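Local coordinates for Rx protein (Solanum tuberosum, PDB 4M70) that probably guards potato against pathogens as an NB-LRR disease resistance protein, binding nucleotide and triggering the hypersensitive response, seen here through its N-terminal coiled-coil domain, at residues A[14-17]-A[18-21]; A[32-35]-A[36-40]; A[56-59]-A[60-63]. All coordinates share one frame; numbering follows the deposited sequence.

Interaction 1: A[14-17]-A[18-21]; sequences MRTI and HQSM
Residues 14-17 and 18-21 pack against each other as successive turns of helix 4-24, the first helix of the four-helix Rx coiled-coil domain, and Ile17 with Met21 is the apolar side-chain pair that bridges them. Regular i to i+4 hydrogen bonding joins the turns: His18 N donates to Met14 O at 3.0 Å, Ser20 N to Thr16 O at 2.9 Å and Met21 N to Ile17 O at 2.9 Å, while Gln19 N takes Arg15 O. Thr16 OG1 is engaged with Ser12 O of the preceding turn and with Glu70 of helix 56-81, and Ser20 OG with Ser77 of the same helix, so these two small buried hydroxyls tie the helix to its neighbour. His18 points to helix 29-42: its ring stacks with Tyr32, and NE2 is hydrogen-bonded to Gln29 OE1, which helps to fix the ring's rotation. Gln19 folds back over the preceding turn, its CG placed beside its own backbone N (chi1 -69°) and 3.3 Å from Arg15 O; the chain then runs extended, carrying OE1 to 3.9 Å from Thr16 CA. In Ile17 the two branches divide the work. The CG1 arm leads to CD1, which packs on Leu35 of helix 29-42, whereas CG2, set opposite the backbone N, lies next to the carbonyl carbon and faces the following turn. Met21 reaches back with CG 3.3 Å from Ile17 O, and its sulphur passes at an angle to the isoleucine, SD lying 4.2 Å from Ile17 CG2.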
# COMPACT_ATOMS: atom_id res chain seq x y z
N MET A 14 -2.44 -8.52 1.29
CA MET A 14 -3.33 -8.55 2.44
C MET A 14 -2.69 -9.41 3.53
O MET A 14 -2.59 -9.00 4.70
CB MET A 14 -4.70 -9.11 2.03
CG MET A 14 -5.59 -8.11 1.26
SD MET A 14 -6.85 -8.87 0.20
CE MET A 14 -7.90 -9.69 1.40
N ARG A 15 -2.25 -10.60 3.13
CA ARG A 15 -1.59 -11.52 4.06
C ARG A 15 -0.33 -10.91 4.69
O ARG A 15 -0.07 -11.06 5.89
CB ARG A 15 -1.27 -12.83 3.33
CG ARG A 15 -1.23 -14.07 4.21
CD ARG A 15 -1.40 -15.32 3.36
NE ARG A 15 -0.54 -15.28 2.18
CZ ARG A 15 -0.93 -15.59 0.95
NH1 ARG A 15 -2.18 -15.96 0.72
NH2 ARG A 15 -0.07 -15.51 -0.05
N THR A 16 0.44 -10.20 3.86
CA THR A 16 1.66 -9.53 4.32
C THR A 16 1.35 -8.45 5.34
O THR A 16 2.03 -8.30 6.36
CB THR A 16 2.43 -8.92 3.13
OG1 THR A 16 2.85 -9.96 2.24
CG2 THR A 16 3.64 -8.13 3.61
N ILE A 17 0.28 -7.70 5.06
CA ILE A 17 -0.17 -6.66 5.97
C ILE A 17 -0.56 -7.26 7.32
O ILE A 17 -0.16 -6.74 8.36
CB ILE A 17 -1.33 -5.85 5.37
CG1 ILE A 17 -0.80 -4.87 4.33
CG2 ILE A 17 -2.08 -5.10 6.45
CD1 ILE A 17 -1.88 -4.19 3.52
N HIS A 18 -1.31 -8.35 7.30
CA HIS A 18 -1.64 -9.01 8.56
C HIS A 18 -0.41 -9.54 9.32
O HIS A 18 -0.36 -9.45 10.55
CB HIS A 18 -2.69 -10.11 8.36
CG HIS A 18 -4.10 -9.63 8.54
ND1 HIS A 18 -5.19 -10.46 8.43
CD2 HIS A 18 -4.58 -8.40 8.83
CE1 HIS A 18 -6.29 -9.77 8.64
NE2 HIS A 18 -5.95 -8.51 8.88
N GLN A 19 0.57 -10.08 8.60
CA GLN A 19 1.82 -10.51 9.24
C GLN A 19 2.53 -9.33 9.92
O GLN A 19 3.03 -9.45 11.05
CB GLN A 19 2.74 -11.19 8.23
CG GLN A 19 2.24 -12.55 7.74
CD GLN A 19 3.10 -13.14 6.64
OE1 GLN A 19 3.75 -12.41 5.89
NE2 GLN A 19 3.12 -14.46 6.55
N SER A 20 2.56 -8.20 9.22
CA SER A 20 3.14 -6.98 9.77
C SER A 20 2.36 -6.53 11.00
O SER A 20 2.96 -6.06 11.96
CB SER A 20 3.17 -5.87 8.72
OG SER A 20 3.77 -4.69 9.24
N MET A 21 1.04 -6.67 10.97
CA MET A 21 0.21 -6.29 12.12
C MET A 21 0.53 -7.15 13.32
O MET A 21 0.68 -6.65 14.44
CB MET A 21 -1.29 -6.39 11.79
CG MET A 21 -1.81 -5.29 10.88
SD MET A 21 -3.53 -5.53 10.35
CE MET A 21 -4.40 -5.52 11.93

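Interaction 2: A[32-35]-A[36-40]; sequences YEKL and KSLRA
Lys36 opens the second turn of this stretch of helix 29-42 by giving its backbone N to Tyr32 O at 2.9 Å. Its side chain is fully extended and runs past the tyrosine ring, CD standing 4.5 Å from Tyr32 CE1 in a loose, oblique approach. The ammonium also lies in the neighbourhood of the Glu33 carboxylate without contact, Lys36 NZ being 5.6 Å from Glu33 OE2, which instead accepts from Gln29; any attraction between the charges is probably modest. Ser37 N follows with a bond to Glu33 O. Leu38 N then binds Lys34 O at 3.0 Å, and with CG turned back beside its own N (chi1 -71°) the leucine puts CG 3.2 Å from that same carbonyl oxygen. Its CD1 meets Lys34 CG at 4.2 Å, the two side chains lying alongside and pointing the same way. Arg39 N bonds to Leu35 O at 2.9 Å, while its guanidinium leads off to Thr11 through NH1, and Ala40 N continues the pattern on Lys36 O. Within the four-helix bundle, Tyr32, Leu35 and Arg39 pack on helix 4-24, and Lys34, Leu35 and Leu38 touch helix 86-119, leaving Leu35 buried between both.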
# COMPACT_ATOMS: atom_id res chain seq x y z
N TYR A 32 -6.01 -3.16 4.99
CA TYR A 32 -6.45 -4.52 4.70
C TYR A 32 -7.87 -4.52 4.13
O TYR A 32 -8.13 -5.16 3.11
CB TYR A 32 -6.37 -5.35 5.98
CG TYR A 32 -6.65 -6.83 5.82
CD1 TYR A 32 -7.93 -7.33 6.01
CD2 TYR A 32 -5.63 -7.71 5.49
CE1 TYR A 32 -8.19 -8.69 5.86
CE2 TYR A 32 -5.88 -9.06 5.34
CZ TYR A 32 -7.16 -9.54 5.53
OH TYR A 32 -7.41 -10.89 5.39
N GLU A 33 -8.77 -3.79 4.78
CA GLU A 33 -10.17 -3.73 4.35
C GLU A 33 -10.33 -3.06 3.00
O GLU A 33 -11.12 -3.51 2.15
CB GLU A 33 -11.02 -3.00 5.39
CG GLU A 33 -11.18 -3.73 6.72
CD GLU A 33 -12.01 -5.00 6.59
OE1 GLU A 33 -12.81 -5.09 5.64
OE2 GLU A 33 -11.87 -5.90 7.44
N LYS A 34 -9.59 -1.98 2.78
CA LYS A 34 -9.63 -1.29 1.50
C LYS A 34 -9.12 -2.19 0.38
O LYS A 34 -9.68 -2.23 -0.73
CB LYS A 34 -8.82 0.00 1.56
CG LYS A 34 -8.93 0.89 0.34
CD LYS A 34 -8.06 2.14 0.50
CE LYS A 34 -8.47 2.98 1.70
NZ LYS A 34 -7.61 4.19 1.86
N LEU A 35 -8.07 -2.95 0.69
CA LEU A 35 -7.50 -3.89 -0.26
C LEU A 35 -8.45 -5.01 -0.61
O LEU A 35 -8.63 -5.34 -1.79
CB LEU A 35 -6.22 -4.50 0.31
CG LEU A 35 -4.89 -3.85 -0.04
CD1 LEU A 35 -3.77 -4.64 0.58
CD2 LEU A 35 -4.74 -3.82 -1.55
N LYS A 36 -9.07 -5.58 0.42
CA LYS A 36 -10.04 -6.65 0.26
C LYS A 36 -11.20 -6.18 -0.61
O LYS A 36 -11.64 -6.89 -1.51
CB LYS A 36 -10.55 -7.10 1.63
CG LYS A 36 -11.40 -8.36 1.62
CD LYS A 36 -11.66 -8.84 3.03
CE LYS A 36 -12.53 -10.08 3.06
NZ LYS A 36 -12.69 -10.61 4.44
N SER A 37 -11.69 -4.98 -0.32
CA SER A 37 -12.79 -4.40 -1.09
C SER A 37 -12.42 -4.18 -2.56
O SER A 37 -13.20 -4.52 -3.47
CB SER A 37 -13.22 -3.08 -0.45
OG SER A 37 -14.31 -2.51 -1.15
N LEU A 38 -11.22 -3.67 -2.81
CA LEU A 38 -10.77 -3.45 -4.18
C LEU A 38 -10.62 -4.78 -4.91
O LEU A 38 -10.93 -4.90 -6.11
CB LEU A 38 -9.45 -2.67 -4.19
CG LEU A 38 -9.54 -1.20 -3.78
CD1 LEU A 38 -8.16 -0.62 -3.47
CD2 LEU A 38 -10.23 -0.38 -4.86
N ARG A 39 -10.16 -5.80 -4.18
CA ARG A 39 -9.97 -7.12 -4.76
C ARG A 39 -11.34 -7.68 -5.13
O ARG A 39 -11.51 -8.29 -6.19
CB ARG A 39 -9.29 -8.05 -3.76
CG ARG A 39 -8.94 -9.42 -4.33
CD ARG A 39 -8.50 -10.42 -3.25
NE ARG A 39 -9.57 -10.71 -2.30
CZ ARG A 39 -9.48 -11.56 -1.28
NH1 ARG A 39 -8.36 -12.23 -1.08
NH2 ARG A 39 -10.52 -11.74 -0.48
N ALA A 40 -12.30 -7.45 -4.25
CA ALA A 40 -13.68 -7.86 -4.48
C ALA A 40 -14.21 -7.23 -5.76
O ALA A 40 -14.95 -7.86 -6.52
CB ALA A 40 -14.56 -7.50 -3.29

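Interaction 3: A[56-59]-A[60-63]; sequences TILE and VEIV
The first two turns of helix 56-81 form this contact, in which Glu61 lays its side chain back across Ile57 and Leu58. CG sits beside the backbone N of Glu61 (chi1 -57°) and the chain is extended beyond it, so the whole side chain runs toward the start of the helix. Glu61 CG comes to 3.0 Å from Ile57 O, a tight approach to the same oxygen that accepts the Glu61 backbone N-H. At its end the carboxylate straddles two apolar groups: Glu61 OE1 lies 3.3 Å from Leu58 CD2, and Glu61 OE2 lies 3.5 Å from Ile57 CG2. Both hydrophobic side chains cross the glutamate at a slant. This helix follows the unmodelled residues 44-54 and is the third in the coiled-coil domain's four-helix bundle. Leu58, Glu61 and Ile62 touch helix 86-119, Leu58 lying against Trp114, while Ile62 and Val63 reach helix 4-24. Val60 N bonds to Thr56 O at 2.9 Å, and its CG2 folds back to 3.3 Å from that oxygen; Val63 repeats the pattern one turn on, with N and CG2 both close to Glu59 O. Ile62 N is held by Leu58 O. Glu59 takes a different course from Glu61, its CG set opposite its own N (chi1 -174°), and its chain runs extended outward from the helix axis, bringing the carboxylate to the start of helix 4-24. Glu59 OE1 accepts from the backbone N of Ala6, with weaker bonds from Met5 and Gly3, amides that would favour a negative carboxylate. Part-way along this stem, Glu59 CG meets Val63 CG2 at 4.3 Å.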
# COMPACT_ATOMS: atom_id res chain seq x y z
N THR A 56 -4.50 -6.09 -19.52
CA THR A 56 -3.37 -6.90 -19.10
C THR A 56 -2.27 -5.98 -18.58
O THR A 56 -1.58 -6.30 -17.61
CB THR A 56 -2.85 -7.82 -20.24
OG1 THR A 56 -3.82 -8.84 -20.50
CG2 THR A 56 -1.54 -8.48 -19.85
N ILE A 57 -2.15 -4.82 -19.22
CA ILE A 57 -1.19 -3.81 -18.79
C ILE A 57 -1.52 -3.34 -17.37
O ILE A 57 -0.64 -3.26 -16.52
CB ILE A 57 -1.18 -2.61 -19.76
CG1 ILE A 57 -0.71 -3.06 -21.14
CG2 ILE A 57 -0.28 -1.50 -19.24
CD1 ILE A 57 -0.85 -2.01 -22.23
N LEU A 58 -2.80 -3.08 -17.11
CA LEU A 58 -3.24 -2.69 -15.77
C LEU A 58 -2.94 -3.80 -14.76
O LEU A 58 -2.54 -3.51 -13.63
CB LEU A 58 -4.74 -2.38 -15.76
CG LEU A 58 -5.24 -1.23 -16.63
CD1 LEU A 58 -6.75 -1.14 -16.57
CD2 LEU A 58 -4.62 0.08 -16.18
N GLU A 59 -3.13 -5.05 -15.17
CA GLU A 59 -2.87 -6.18 -14.29
C GLU A 59 -1.38 -6.25 -13.94
O GLU A 59 -1.02 -6.55 -12.81
CB GLU A 59 -3.38 -7.48 -14.90
CG GLU A 59 -3.25 -8.67 -13.97
CD GLU A 59 -4.15 -9.82 -14.38
OE1 GLU A 59 -4.46 -10.67 -13.51
OE2 GLU A 59 -4.57 -9.85 -15.55
N VAL A 60 -0.53 -5.98 -14.93
CA VAL A 60 0.90 -5.90 -14.71
C VAL A 60 1.20 -4.81 -13.67
O VAL A 60 1.96 -5.03 -12.72
CB VAL A 60 1.67 -5.59 -16.02
CG1 VAL A 60 3.13 -5.26 -15.73
CG2 VAL A 60 1.58 -6.77 -16.98
N GLU A 61 0.56 -3.66 -13.85
CA GLU A 61 0.72 -2.54 -12.93
C GLU A 61 0.37 -2.91 -11.48
O GLU A 61 1.17 -2.69 -10.55
CB GLU A 61 -0.13 -1.34 -13.39
CG GLU A 61 0.17 -0.88 -14.82
CD GLU A 61 -0.80 0.18 -15.33
OE1 GLU A 61 -1.77 0.50 -14.61
OE2 GLU A 61 -0.61 0.66 -16.47
N ILE A 62 -0.80 -3.52 -11.30
CA ILE A 62 -1.25 -3.95 -9.98
C ILE A 62 -0.33 -5.00 -9.37
O ILE A 62 0.04 -4.91 -8.19
CB ILE A 62 -2.69 -4.50 -10.02
CG1 ILE A 62 -3.70 -3.39 -10.33
CG2 ILE A 62 -3.06 -5.14 -8.70
CD1 ILE A 62 -5.14 -3.88 -10.42
N VAL A 63 0.03 -6.00 -10.17
CA VAL A 63 0.91 -7.07 -9.70
C VAL A 63 2.25 -6.56 -9.20
O VAL A 63 2.65 -6.85 -8.05
CB VAL A 63 1.12 -8.13 -10.81
CG1 VAL A 63 2.34 -9.01 -10.51
CG2 VAL A 63 -0.13 -8.98 -10.97

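Overall arrangement
The three contacts come in series along the chain, each within a single helix: interaction 1 on helix 4-24, interaction 2 on helix 29-42 and interaction 3 near the start of helix 56-81. Interactions 1 and 2 have centres about 13 Å apart and touch directly, Met14 lying against Tyr32 and Arg39, as their helices pack together. Interaction 3 is separate, its centre about 22 Å from that of interaction 1, on the opposite side of the chain's centre, and about 17 Å from that of interaction 2. Helix 86-119 touches residues of all three. Together they sample the first three helices of the compact bundle that forms the N-terminal domain of this resistance protein.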